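Local coordinates for protein cytosolic phospholipase A2 delta (PDB 5IZ5) that cleaves the sn-2 fatty acid from membrane glycerophospholipids in a calcium-dependent manner, with a preference for linoleic acid, at residues B[297-301]-B[456-462]; B[319-325]-B[807-811]; B[345-351]-B[789-794]; B[350-356]-B[380-385]. The protein carries 3 engineered substitutions. One frame throughout, in Å; residues are numbered along the deposited sequence.

Interaction 1: residues B[297-301]-B[456-462]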
loop_
_atom_site.group_PDB
_atom_site.type_symbol
_atom_site.label_atom_id
_atom_site.label_comp_id
_atom_site.label_asym_id
_atom_site.label_seq_id
_atom_site.Cartn_x
_atom_site.Cartn_y
_atom_site.Cartn_z
ATOM N N PHE B 297 21.423 -9.255 -1.634
ATOM C CA PHE B 297 21.649 -8.760 -0.282
ATOM C C PHE B 297 21.807 -9.917 0.707
ATOM O O PHE B 297 22.648 -9.859 1.599
ATOM C CB PHE B 297 20.516 -7.838 0.183
ATOM C CG PHE B 297 20.492 -7.624 1.668
ATOM C CD1 PHE B 297 21.312 -6.680 2.250
ATOM C CD2 PHE B 297 19.681 -8.398 2.483
ATOM C CE1 PHE B 297 21.317 -6.487 3.616
ATOM C CE2 PHE B 297 19.679 -8.215 3.854
ATOM C CZ PHE B 297 20.496 -7.257 4.422
ATOM N N LEU B 298 20.986 -10.948 0.562
ATOM C CA LEU B 298 21.017 -12.065 1.494
ATOM C C LEU B 298 22.374 -12.757 1.502
ATOM O O LEU B 298 22.897 -13.079 2.577
ATOM C CB LEU B 298 19.910 -13.077 1.192
ATOM C CG LEU B 298 18.493 -12.609 1.537
ATOM C CD1 LEU B 298 17.479 -13.630 1.047
ATOM C CD2 LEU B 298 18.326 -12.360 3.034
ATOM N N SER B 299 22.935 -12.981 0.314
ATOM C CA SER B 299 24.279 -13.564 0.201
ATOM C C SER B 299 25.307 -12.696 0.911
ATOM O O SER B 299 26.131 -13.200 1.667
ATOM C CB SER B 299 24.669 -13.809 -1.267
ATOM O OG SER B 299 24.916 -12.604 -1.987
ATOM N N ARG B 300 25.230 -11.385 0.703
ATOM C CA ARG B 300 26.113 -10.450 1.390
ATOM C C ARG B 300 25.900 -10.474 2.907
ATOM O O ARG B 300 26.860 -10.575 3.676
ATOM C CB ARG B 300 25.913 -9.034 0.827
ATOM C CG ARG B 300 26.473 -8.865 -0.575
ATOM C CD ARG B 300 26.438 -7.450 -1.125
ATOM N NE ARG B 300 25.251 -6.655 -0.771
ATOM C CZ ARG B 300 24.185 -6.469 -1.555
ATOM N NH1 ARG B 300 24.102 -7.034 -2.754
ATOM N NH2 ARG B 300 23.183 -5.708 -1.132
ATOM N N ARG B 301 24.643 -10.423 3.337
ATOM C CA ARG B 301 24.325 -10.335 4.761
ATOM C C ARG B 301 24.694 -11.615 5.512
ATOM O O ARG B 301 25.173 -11.551 6.637
ATOM C CB ARG B 301 22.834 -10.012 4.969
ATOM C CG ARG B 301 22.416 -9.777 6.416
ATOM C CD ARG B 301 23.175 -8.623 7.048
ATOM N NE ARG B 301 22.761 -8.377 8.423
ATOM C CZ ARG B 301 23.323 -7.477 9.226
ATOM N NH1 ARG B 301 24.334 -6.720 8.802
ATOM N NH2 ARG B 301 22.875 -7.335 10.466
ATOM N N LEU B 456 22.931 -1.129 2.643
ATOM C CA LEU B 456 22.867 -2.565 2.415
ATOM C C LEU B 456 23.899 -3.078 1.401
ATOM O O LEU B 456 23.921 -4.273 1.096
ATOM C CB LEU B 456 21.471 -2.922 1.905
ATOM C CG LEU B 456 20.277 -2.414 2.711
ATOM C CD1 LEU B 456 18.988 -2.733 1.974
ATOM C CD2 LEU B 456 20.263 -3.019 4.109
ATOM N N GLU B 457 24.746 -2.193 0.881
ATOM C CA GLU B 457 25.618 -2.543 -0.252
ATOM C C GLU B 457 26.669 -3.599 0.104
ATOM O O GLU B 457 27.031 -4.411 -0.742
ATOM C CB GLU B 457 26.232 -1.298 -0.900
ATOM C CG GLU B 457 27.094 -0.432 -0.008
ATOM C CD GLU B 457 27.401 0.914 -0.648
ATOM O OE1 GLU B 457 27.260 1.041 -1.887
ATOM O OE2 GLU B 457 27.770 1.851 0.096
ATOM N N ARG B 458 27.112 -3.620 1.358
ATOM C CA ARG B 458 28.069 -4.627 1.838
ATOM C C ARG B 458 27.447 -5.623 2.822
ATOM O O ARG B 458 28.159 -6.358 3.509
ATOM C CB ARG B 458 29.264 -3.919 2.479
ATOM C CG ARG B 458 30.193 -3.288 1.459
ATOM C CD ARG B 458 31.264 -2.452 2.106
ATOM N NE ARG B 458 30.642 -1.303 2.746
ATOM C CZ ARG B 458 30.446 -1.155 4.053
ATOM N NH1 ARG B 458 30.843 -2.072 4.931
ATOM N NH2 ARG B 458 29.848 -0.062 4.478
ATOM N N GLY B 459 26.117 -5.666 2.869
ATOM C CA GLY B 459 25.398 -6.481 3.845
ATOM C C GLY B 459 25.686 -6.052 5.271
ATOM O O GLY B 459 25.610 -6.867 6.184
ATOM N N GLN B 460 25.995 -4.769 5.460
ATOM C CA GLN B 460 26.479 -4.272 6.746
ATOM C C GLN B 460 25.365 -3.865 7.722
ATOM O O GLN B 460 25.646 -3.487 8.862
ATOM C CB GLN B 460 27.442 -3.096 6.537
ATOM C CG GLN B 460 26.802 -1.768 6.137
ATOM C CD GLN B 460 26.578 -1.613 4.642
ATOM O OE1 GLN B 460 26.458 -2.594 3.909
ATOM N NE2 GLN B 460 26.506 -0.371 4.187
ATOM N N ASN B 461 24.118 -3.912 7.265
ATOM C CA ASN B 461 22.957 -3.697 8.125
ATOM C C ASN B 461 21.871 -4.686 7.726
ATOM O O ASN B 461 21.933 -5.256 6.633
ATOM C CB ASN B 461 22.418 -2.263 7.992
ATOM C CG ASN B 461 23.399 -1.207 8.476
ATOM O OD1 ASN B 461 23.617 -1.044 9.677
ATOM N ND2 ASN B 461 23.963 -0.447 7.542
ATOM N N PRO B 462 20.878 -4.916 8.611
ATOM C CA PRO B 462 19.727 -5.736 8.196
ATOM C C PRO B 462 18.872 -5.029 7.136
ATOM O O PRO B 462 18.929 -3.805 7.021
ATOM C CB PRO B 462 18.920 -5.915 9.492
ATOM C CG PRO B 462 19.794 -5.423 10.599
ATOM C CD PRO B 462 20.738 -4.433 9.993
HETATM O O HOH W 1 24.640 -5.515 11.266
#
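G459 comes right up to the helix backbone at R300 and R301, its CA 4.1 Å from that of R301. A side chain in its place would collide with R300 C and R301 N, and its positive phi also suits a residue without CB. Beside it the F297 ring fills the buried end of the contact. With CG anti to the backbone N (chi1 163°), the ring reaches across to L456, CE1 3.7 Å from CD2, while N461 O meets CZ at the ring edge at 3.3 Å. R301 is equally enclosed: its NH1 gives an almost straight bond (170°) to G459 O at 2.9 Å, and P462 N lies over the centre of one guanidinium face. An arginine suits because its flat end has N-H groups enough for two carbonyls, G459 O and V358 O, and a water.

Toward solvent the contact thins out. R300 turns the edge of its guanidinium to L456 O, NH2 bonding at 2.8 Å from above the carbonyl plane and NE adding a weak bond, while E457 and R458 start away from the helix, and R458 pairs with E379. On the other face of its plane L456 O receives G459 N, the bond closing a type I beta turn, here clasped by two helix arginines just before strand 463-471.

Interaction 2: residues B[319-325]-B[807-811]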
loop_
_atom_site.group_PDB
_atom_site.type_symbol
_atom_site.label_atom_id
_atom_site.label_comp_id
_atom_site.label_asym_id
_atom_site.label_seq_id
_atom_site.Cartn_x
_atom_site.Cartn_y
_atom_site.Cartn_z
ATOM N N LEU B 319 30.318 -21.642 9.717
ATOM C CA LEU B 319 29.003 -21.992 9.219
ATOM C C LEU B 319 28.934 -22.020 7.710
ATOM O O LEU B 319 29.416 -21.119 7.026
ATOM C CB LEU B 319 27.942 -21.026 9.751
ATOM C CG LEU B 319 27.660 -21.174 11.243
ATOM C CD1 LEU B 319 26.789 -20.027 11.720
ATOM C CD2 LEU B 319 27.002 -22.512 11.545
ATOM N N GLN B 320 28.331 -23.092 7.212
ATOM C CA GLN B 320 27.923 -23.224 5.844
ATOM C C GLN B 320 26.755 -22.265 5.555
ATOM O O GLN B 320 25.943 -21.973 6.438
ATOM C CB GLN B 320 27.544 -24.707 5.562
ATOM C CG GLN B 320 26.541 -25.423 6.503
ATOM C CD GLN B 320 26.975 -25.604 7.972
ATOM O OE1 GLN B 320 27.747 -24.813 8.506
ATOM N NE2 GLN B 320 26.429 -26.625 8.640
ATOM N N GLU B 321 26.687 -21.757 4.326
ATOM C CA GLU B 321 25.651 -20.786 3.930
ATOM C C GLU B 321 24.239 -21.278 4.252
ATOM O O GLU B 321 23.412 -20.529 4.779
ATOM C CB GLU B 321 25.743 -20.478 2.425
ATOM C CG GLU B 321 25.787 -18.966 2.131
ATOM C CD GLU B 321 24.764 -18.494 1.103
ATOM O OE1 GLU B 321 25.013 -17.493 0.378
ATOM O OE2 GLU B 321 23.687 -19.109 1.035
ATOM N N ASP B 322 23.986 -22.539 3.910
ATOM C CA ASP B 322 22.708 -23.208 4.174
ATOM C C ASP B 322 22.397 -23.443 5.648
ATOM O O ASP B 322 21.272 -23.801 5.981
ATOM C CB ASP B 322 22.674 -24.562 3.453
ATOM C CG ASP B 322 23.816 -25.473 3.879
ATOM O OD1 ASP B 322 24.816 -25.553 3.130
ATOM O OD2 ASP B 322 23.730 -26.079 4.973
ATOM N N GLU B 323 23.385 -23.283 6.523
ATOM C CA GLU B 323 23.162 -23.470 7.952
ATOM C C GLU B 323 22.880 -22.161 8.680
ATOM O O GLU B 323 22.436 -22.198 9.814
ATOM C CB GLU B 323 24.364 -24.182 8.567
ATOM C CG GLU B 323 24.323 -24.469 10.066
ATOM C CD GLU B 323 23.058 -25.184 10.508
ATOM O OE1 GLU B 323 22.910 -26.364 10.138
ATOM O OE2 GLU B 323 22.221 -24.582 11.223
ATOM N N VAL B 324 23.102 -21.019 8.029
ATOM C CA VAL B 324 22.938 -19.721 8.681
ATOM C C VAL B 324 21.449 -19.456 8.905
ATOM O O VAL B 324 20.685 -19.361 7.936
ATOM C CB VAL B 324 23.551 -18.561 7.855
ATOM C CG1 VAL B 324 23.406 -17.237 8.596
ATOM C CG2 VAL B 324 25.024 -18.827 7.574
ATOM N N PRO B 325 21.025 -19.343 10.176
ATOM C CA PRO B 325 19.615 -19.076 10.433
ATOM C C PRO B 325 19.224 -17.642 10.072
ATOM O O PRO B 325 20.031 -16.723 10.216
ATOM C CB PRO B 325 19.489 -19.305 11.940
ATOM C CG PRO B 325 20.828 -18.916 12.465
ATOM C CD PRO B 325 21.805 -19.393 11.427
ATOM N N ALA B 807 17.733 -22.372 16.588
ATOM C CA ALA B 807 17.541 -21.957 15.201
ATOM C C ALA B 807 18.614 -22.578 14.320
ATOM O O ALA B 807 18.331 -23.032 13.211
ATOM C CB ALA B 807 17.578 -20.438 15.087
ATOM N N LEU B 808 19.845 -22.590 14.828
ATOM C CA LEU B 808 20.972 -23.184 14.123
ATOM C C LEU B 808 20.752 -24.684 13.900
ATOM O O LEU B 808 20.887 -25.169 12.784
ATOM C CB LEU B 808 22.269 -22.941 14.905
ATOM C CG LEU B 808 23.588 -23.149 14.170
ATOM C CD1 LEU B 808 23.690 -22.230 12.965
ATOM C CD2 LEU B 808 24.747 -22.897 15.121
ATOM N N LYS B 809 20.379 -25.406 14.951
ATOM C CA LYS B 809 20.130 -26.850 14.854
ATOM C C LYS B 809 19.066 -27.163 13.815
ATOM O O LYS B 809 19.251 -28.040 12.978
ATOM C CB LYS B 809 19.702 -27.412 16.211
ATOM C CG LYS B 809 20.844 -27.473 17.212
ATOM C CD LYS B 809 20.391 -27.864 18.609
ATOM C CE LYS B 809 21.278 -27.236 19.679
ATOM N NZ LYS B 809 20.857 -27.638 21.048
ATOM N N HIS B 810 17.959 -26.428 13.874
ATOM C CA HIS B 810 16.856 -26.585 12.934
ATOM C C HIS B 810 17.298 -26.439 11.477
ATOM O O HIS B 810 16.771 -27.125 10.605
ATOM C CB HIS B 810 15.738 -25.593 13.279
ATOM C CG HIS B 810 14.724 -25.410 12.194
ATOM N ND1 HIS B 810 14.479 -24.194 11.585
ATOM C CD2 HIS B 810 13.891 -26.299 11.607
ATOM C CE1 HIS B 810 13.537 -24.346 10.672
ATOM N NE2 HIS B 810 13.162 -25.613 10.665
ATOM N N ARG B 811 18.272 -25.567 11.223
ATOM C CA ARG B 811 18.779 -25.353 9.868
ATOM C C ARG B 811 19.897 -26.320 9.487
ATOM O O ARG B 811 19.949 -27.450 9.973
ATOM C CB ARG B 811 19.266 -23.913 9.698
ATOM C CG ARG B 811 18.163 -22.932 9.398
ATOM C CD ARG B 811 18.602 -22.004 8.302
ATOM N NE ARG B 811 18.447 -22.643 7.000
ATOM C CZ ARG B 811 18.731 -22.060 5.840
ATOM N NH1 ARG B 811 19.195 -20.812 5.800
ATOM N NH2 ARG B 811 18.558 -22.734 4.711
#
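L319 opens the contact with its branched end against L808, CD2 lying 3.6 Å from CD1; two leucines suit an apolar patch only partly open to solvent. At D322 the backbone takes over: its O stands above the centre of one face of the R811 guanidinium, 3.1 Å from CZ, probably a favourable electrostatic approach, although the angles are poor for a hydrogen bond. E323 holds CG anti to the backbone N (chi1 180°), 3.7 Å from L808 CD1; the bend at chi2 turns its carboxylate, whose place beside L808 O is doubtful. V324 offers its O to R811 NH1, a bond of 3.0 Å and 147°, near the edge of the same guanidinium. Last comes P325, whose rigid ring fits between aliphatic groups: its CB meets A807 CB at 3.9 Å, and its CD meets L808 CD1 at 3.7 Å. The loop from helix 292-313 to strand 327-331 is thus clasped by the end of helix 797-810, while L319 and P325 also rest on L309 of helix 292-313.

Interaction 3: residues B[345-351]-B[789-794]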
loop_
_atom_site.group_PDB
_atom_site.type_symbol
_atom_site.label_atom_id
_atom_site.label_comp_id
_atom_site.label_asym_id
_atom_site.label_seq_id
_atom_site.Cartn_x
_atom_site.Cartn_y
_atom_site.Cartn_z
ATOM N N HIS B 345 16.451 -1.102 22.428
ATOM C CA HIS B 345 16.540 -2.497 22.019
ATOM C C HIS B 345 17.685 -2.725 21.036
ATOM O O HIS B 345 18.381 -3.743 21.108
ATOM C CB HIS B 345 15.227 -2.980 21.401
ATOM C CG HIS B 345 14.106 -3.103 22.381
ATOM N ND1 HIS B 345 14.303 -3.413 23.709
ATOM C CD2 HIS B 345 12.768 -2.985 22.216
ATOM C CE1 HIS B 345 13.135 -3.469 24.322
ATOM N NE2 HIS B 345 12.187 -3.214 23.439
ATOM N N LEU B 346 17.869 -1.785 20.116
ATOM C CA LEU B 346 18.955 -1.877 19.150
ATOM C C LEU B 346 20.319 -1.695 19.828
ATOM O O LEU B 346 21.279 -2.371 19.469
ATOM C CB LEU B 346 18.765 -0.858 18.023
ATOM C CG LEU B 346 17.562 -1.082 17.095
ATOM C CD1 LEU B 346 17.365 0.127 16.199
ATOM C CD2 LEU B 346 17.713 -2.341 16.256
ATOM N N LEU B 347 20.395 -0.788 20.801
ATOM C CA LEU B 347 21.630 -0.578 21.563
ATOM C C LEU B 347 22.058 -1.862 22.276
ATOM O O LEU B 347 23.228 -2.238 22.246
ATOM C CB LEU B 347 21.461 0.553 22.578
ATOM C CG LEU B 347 22.677 0.915 23.443
ATOM C CD1 LEU B 347 23.823 1.448 22.599
ATOM C CD2 LEU B 347 22.290 1.939 24.496
ATOM N N ALA B 348 21.098 -2.529 22.906
ATOM C CA ALA B 348 21.348 -3.798 23.569
ATOM C C ALA B 348 21.916 -4.824 22.593
ATOM O O ALA B 348 22.966 -5.411 22.850
ATOM C CB ALA B 348 20.069 -4.326 24.190
ATOM N N LEU B 349 21.226 -5.034 21.475
ATOM C CA LEU B 349 21.660 -6.030 20.502
ATOM C C LEU B 349 23.059 -5.720 19.975
ATOM O O LEU B 349 23.834 -6.636 19.708
ATOM C CB LEU B 349 20.663 -6.149 19.342
ATOM C CG LEU B 349 19.283 -6.721 19.684
ATOM C CD1 LEU B 349 18.335 -6.557 18.503
ATOM C CD2 LEU B 349 19.359 -8.181 20.101
ATOM N N GLN B 350 23.378 -4.436 19.836
ATOM C CA GLN B 350 24.704 -4.023 19.387
ATOM C C GLN B 350 25.754 -4.406 20.426
ATOM O O GLN B 350 26.737 -5.070 20.104
ATOM C CB GLN B 350 24.755 -2.517 19.122
ATOM C CG GLN B 350 26.024 -2.073 18.411
ATOM C CD GLN B 350 26.038 -0.586 18.097
ATOM O OE1 GLN B 350 25.814 0.246 18.973
ATOM N NE2 GLN B 350 26.307 -0.247 16.841
ATOM N N LYS B 351 25.527 -3.996 21.670
ATOM C CA LYS B 351 26.446 -4.287 22.769
ATOM C C LYS B 351 26.679 -5.785 22.950
ATOM O O LYS B 351 27.796 -6.203 23.219
ATOM C CB LYS B 351 25.924 -3.689 24.071
ATOM C CG LYS B 351 26.063 -2.180 24.151
ATOM C CD LYS B 351 25.466 -1.669 25.449
ATOM C CE LYS B 351 25.631 -0.171 25.615
ATOM N NZ LYS B 351 24.923 0.307 26.834
ATOM N N SER B 789 14.674 -0.467 28.203
ATOM C CA SER B 789 14.606 -1.288 26.997
ATOM C C SER B 789 15.925 -2.010 26.769
ATOM O O SER B 789 15.950 -3.207 26.504
ATOM C CB SER B 789 14.261 -0.419 25.779
ATOM O OG SER B 789 13.061 0.303 25.983
ATOM N N ASP B 790 17.014 -1.257 26.862
ATOM C CA ASP B 790 18.364 -1.799 26.766
ATOM C C ASP B 790 18.572 -2.934 27.774
ATOM O O ASP B 790 19.015 -4.027 27.418
ATOM C CB ASP B 790 19.371 -0.670 27.011
ATOM C CG ASP B 790 20.812 -1.132 26.954
ATOM O OD1 ASP B 790 21.097 -2.194 26.368
ATOM O OD2 ASP B 790 21.669 -0.409 27.492
ATOM N N TYR B 791 18.224 -2.665 29.026
ATOM C CA TYR B 791 18.367 -3.641 30.098
ATOM C C TYR B 791 17.575 -4.920 29.827
ATOM O O TYR B 791 18.115 -6.021 29.942
ATOM C CB TYR B 791 17.930 -3.027 31.427
ATOM C CG TYR B 791 17.879 -4.019 32.556
ATOM C CD1 TYR B 791 18.984 -4.232 33.375
ATOM C CD2 TYR B 791 16.725 -4.742 32.807
ATOM C CE1 TYR B 791 18.936 -5.145 34.414
ATOM C CE2 TYR B 791 16.668 -5.651 33.837
ATOM C CZ TYR B 791 17.775 -5.853 34.640
ATOM O OH TYR B 791 17.719 -6.761 35.672
ATOM N N ASN B 792 16.300 -4.768 29.473
ATOM C CA ASN B 792 15.415 -5.917 29.231
ATOM C C ASN B 792 15.936 -6.885 28.185
ATOM O O ASN B 792 15.698 -8.087 28.277
ATOM C CB ASN B 792 14.017 -5.458 28.817
ATOM C CG ASN B 792 13.228 -4.881 29.968
ATOM O OD1 ASN B 792 13.723 -4.790 31.093
ATOM N ND2 ASN B 792 11.990 -4.498 29.698
ATOM N N VAL B 793 16.637 -6.368 27.185
ATOM C CA VAL B 793 17.241 -7.230 26.178
ATOM C C VAL B 793 18.552 -7.833 26.698
ATOM O O VAL B 793 18.785 -9.029 26.539
ATOM C CB VAL B 793 17.441 -6.481 24.844
ATOM C CG1 VAL B 793 18.361 -7.253 23.908
ATOM C CG2 VAL B 793 16.090 -6.253 24.180
ATOM N N GLN B 794 19.397 -7.014 27.320
ATOM C CA GLN B 794 20.667 -7.511 27.869
ATOM C C GLN B 794 20.462 -8.635 28.885
ATOM O O GLN B 794 21.098 -9.679 28.801
ATOM C CB GLN B 794 21.493 -6.378 28.477
ATOM C CG GLN B 794 22.335 -5.650 27.445
ATOM C CD GLN B 794 23.097 -4.476 28.023
ATOM O OE1 GLN B 794 22.933 -4.125 29.191
ATOM N NE2 GLN B 794 23.935 -3.857 27.203
#
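A348 presses its methyl group against V793, CB to CG1 at 3.4 Å, tighter than usual for two carbons. So small a residue lets the helix axes approach to 7.5 Å, crossing at -42°. V793 is the central apolar side chain: CG1, anti to the backbone N (chi1 166°), also meets L349 CD2, while CG2 touches the ring of H345 at ND1.

H345 ND1 gives a weak hydrogen bond to S789 O, 3.3 Å away and near the ring plane, while S789 OG is bonded to S341 OG. Were H345 an alanine, S789 O would probably lose this donor and a gap would open beside V793 CG2 and F676.

The charged pair lies at the outer end, where the extended K351 brings NZ to 3.4 Å from D790 OD2 in a weak salt bridge; the Q794 amide crosses its chain at a slant, NE2 3.2 Å from K351 CD. Helices 335-351 and 779-794 thus pack together beside strand 672-676, whose F676 stacks on H345 and touches V793 and L349.

Interaction 4: residues B[350-356]-B[380-385]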
loop_
_atom_site.group_PDB
_atom_site.type_symbol
_atom_site.label_atom_id
_atom_site.label_comp_id
_atom_site.label_asym_id
_atom_site.label_seq_id
_atom_site.Cartn_x
_atom_site.Cartn_y
_atom_site.Cartn_z
ATOM N N GLN B 350 23.378 -4.436 19.836
ATOM C CA GLN B 350 24.704 -4.023 19.387
ATOM C C GLN B 350 25.754 -4.406 20.426
ATOM O O GLN B 350 26.737 -5.070 20.104
ATOM C CB GLN B 350 24.755 -2.517 19.122
ATOM C CG GLN B 350 26.024 -2.073 18.411
ATOM C CD GLN B 350 26.038 -0.586 18.097
ATOM O OE1 GLN B 350 25.814 0.246 18.973
ATOM N NE2 GLN B 350 26.307 -0.247 16.841
ATOM N N LYS B 351 25.527 -3.996 21.670
ATOM C CA LYS B 351 26.446 -4.287 22.769
ATOM C C LYS B 351 26.679 -5.785 22.950
ATOM O O LYS B 351 27.796 -6.203 23.219
ATOM C CB LYS B 351 25.924 -3.689 24.071
ATOM C CG LYS B 351 26.063 -2.180 24.151
ATOM C CD LYS B 351 25.466 -1.669 25.449
ATOM C CE LYS B 351 25.631 -0.171 25.615
ATOM N NZ LYS B 351 24.923 0.307 26.834
ATOM N N LEU B 352 25.629 -6.583 22.785
ATOM C CA LEU B 352 25.742 -8.035 22.866
ATOM C C LEU B 352 26.371 -8.665 21.627
ATOM O O LEU B 352 26.591 -9.875 21.598
ATOM C CB LEU B 352 24.366 -8.665 23.080
ATOM C CG LEU B 352 23.594 -8.298 24.349
ATOM C CD1 LEU B 352 22.265 -9.044 24.348
ATOM C CD2 LEU B 352 24.385 -8.616 25.607
ATOM N N GLY B 353 26.644 -7.861 20.601
ATOM C CA GLY B 353 27.177 -8.368 19.341
ATOM C C GLY B 353 26.180 -9.198 18.560
ATOM O O GLY B 353 26.571 -9.977 17.700
ATOM N N LEU B 354 24.887 -9.037 18.841
ATOM C CA LEU B 354 23.855 -9.844 18.189
ATOM C C LEU B 354 23.120 -9.113 17.062
ATOM O O LEU B 354 22.396 -9.742 16.286
ATOM C CB LEU B 354 22.860 -10.362 19.228
ATOM C CG LEU B 354 23.469 -11.248 20.318
ATOM C CD1 LEU B 354 22.415 -11.596 21.350
ATOM C CD2 LEU B 354 24.066 -12.518 19.740
ATOM N N LEU B 355 23.316 -7.801 16.956
ATOM C CA LEU B 355 22.728 -7.032 15.860
ATOM C C LEU B 355 23.246 -7.532 14.509
ATOM O O LEU B 355 22.482 -7.613 13.541
ATOM C CB LEU B 355 23.018 -5.538 16.035
ATOM C CG LEU B 355 22.278 -4.542 15.131
ATOM C CD1 LEU B 355 20.775 -4.779 15.118
ATOM C CD2 LEU B 355 22.579 -3.115 15.567
ATOM N N ASP B 356 24.530 -7.899 14.458
ATOM C CA ASP B 356 25.141 -8.458 13.245
ATOM C C ASP B 356 24.591 -9.836 12.862
ATOM O O ASP B 356 24.846 -10.309 11.758
ATOM C CB ASP B 356 26.669 -8.545 13.384
ATOM C CG ASP B 356 27.350 -7.178 13.390
ATOM O OD1 ASP B 356 26.764 -6.193 12.906
ATOM O OD2 ASP B 356 28.489 -7.088 13.882
ATOM N N TRP B 380 25.189 2.609 10.126
ATOM C CA TRP B 380 24.611 2.814 11.459
ATOM C C TRP B 380 24.839 1.670 12.454
ATOM O O TRP B 380 25.181 1.939 13.592
ATOM C CB TRP B 380 23.119 3.178 11.380
ATOM C CG TRP B 380 22.189 2.062 10.980
ATOM C CD1 TRP B 380 21.728 1.793 9.732
ATOM C CD2 TRP B 380 21.592 1.089 11.842
ATOM N NE1 TRP B 380 20.889 0.705 9.754
ATOM C CE2 TRP B 380 20.789 0.253 11.039
ATOM C CE3 TRP B 380 21.668 0.838 13.212
ATOM C CZ2 TRP B 380 20.061 -0.819 11.562
ATOM C CZ3 TRP B 380 20.946 -0.224 13.735
ATOM C CH2 TRP B 380 20.154 -1.043 12.910
ATOM N N SER B 381 24.672 0.411 12.042
ATOM C CA SER B 381 24.834 -0.710 12.979
ATOM C C SER B 381 26.304 -0.984 13.301
ATOM O O SER B 381 26.605 -1.671 14.267
ATOM C CB SER B 381 24.164 -1.990 12.473
ATOM O OG SER B 381 24.913 -2.610 11.440
ATOM N N GLN B 382 27.207 -0.444 12.487
ATOM C CA GLN B 382 28.650 -0.557 12.721
ATOM C C GLN B 382 29.203 0.615 13.514
ATOM O O GLN B 382 30.407 0.673 13.767
ATOM C CB GLN B 382 29.396 -0.645 11.388
ATOM C CG GLN B 382 28.884 -1.735 10.466
ATOM C CD GLN B 382 28.849 -3.095 11.136
ATOM O OE1 GLN B 382 29.787 -3.468 11.834
ATOM N NE2 GLN B 382 27.769 -3.839 10.931
ATOM N N ARG B 383 28.341 1.550 13.900
ATOM C CA ARG B 383 28.776 2.710 14.658
ATOM C C ARG B 383 28.028 2.790 15.961
ATOM O O ARG B 383 26.933 2.247 16.093
ATOM C CB ARG B 383 28.581 3.982 13.846
ATOM C CG ARG B 383 29.408 3.920 12.565
ATOM C CD ARG B 383 30.163 5.191 12.212
ATOM N NE ARG B 383 29.336 6.232 11.610
ATOM C CZ ARG B 383 29.105 7.442 12.121
ATOM N NH1 ARG B 383 29.622 7.821 13.289
ATOM N NH2 ARG B 383 28.338 8.294 11.446
ATOM N N ASP B 384 28.645 3.459 16.925
ATOM C CA ASP B 384 28.088 3.573 18.255
ATOM C C ASP B 384 26.697 4.187 18.141
ATOM O O ASP B 384 26.537 5.286 17.609
ATOM C CB ASP B 384 29.001 4.433 19.135
ATOM C CG ASP B 384 28.583 4.441 20.599
ATOM O OD1 ASP B 384 29.135 5.265 21.351
ATOM O OD2 ASP B 384 27.710 3.644 21.006
ATOM N N LEU B 385 25.698 3.457 18.628
ATOM C CA LEU B 385 24.317 3.920 18.591
ATOM C C LEU B 385 24.072 5.119 19.499
ATOM O O LEU B 385 23.098 5.836 19.310
ATOM C CB LEU B 385 23.352 2.785 18.943
ATOM C CG LEU B 385 23.035 1.858 17.765
ATOM C CD1 LEU B 385 22.451 0.537 18.233
ATOM C CD2 LEU B 385 22.086 2.538 16.785
HETATM O O HOH W 2 26.049 -4.376 14.715
HETATM O O HOH W 1 24.640 -5.515 11.266
#
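Q350 reaches with its amide into the bend formed by residues 381-385, using both its ends. Its CG is anti to the backbone N (chi1 -169°) and the chain is extended beyond, carrying the amide across. NE2 donates to R383 O at 2.7 Å and to S381 O at 3.0 Å; both carbonyl oxygens lie near the amide plane, yet each carbonyl is met from above its own plane. OE1 accepts L385 N at 3.2 Å, on a lone pair. With three bonds the amide cannot easily turn, and a glutamine suits since it is donor and acceptor at once. A leucine in its place would probably leave S381 O, R383 O and L385 N without these mates and free the bend to shift.

The D356 carboxylate and Q382 amide planes are nearly parallel, 13° apart, but offset, NE2 meeting OD1 at 3.2 Å on its syn side from out of the carboxylate plane. Two waters donate to OD1, one bridging to S381 O, the other to S381 OG, itself bonded to N461 OD1; Q382 NE2 also bonds to Q460 O. Beside these polar groups L355 CD2 comes to the W380 indole at CZ3 (3.8 Å), the side chains roughly at right angles. Here helix 335-351 ends in a Schellman motif at G353, and its exit, whose L354 packs on helix 797-810, is joined to the loop between helices 367-375 and 386-397.

Interactions 1 and 3 are the buried contacts; 2 and 4 are only partly buried. Interactions 3 and 4 both use helix 335-351, one holding a second helix by close apolar packing with a charged pair at its outer end, the other holding a loop through a side-chain amide. Arginines reaching backbone carbonyls are shared by interactions 1 and 2, buried for R301 and partly exposed for R300 in interaction 1, and at the exposed last modelled residue in 2. Interactions 1 and 4 adjoin: Q460 and N461 of one meet Q382 and S381 of the other, and a water belongs to both. Interaction 2, its centre about 24 Å from that of interaction 3, uses the helix following 779-794.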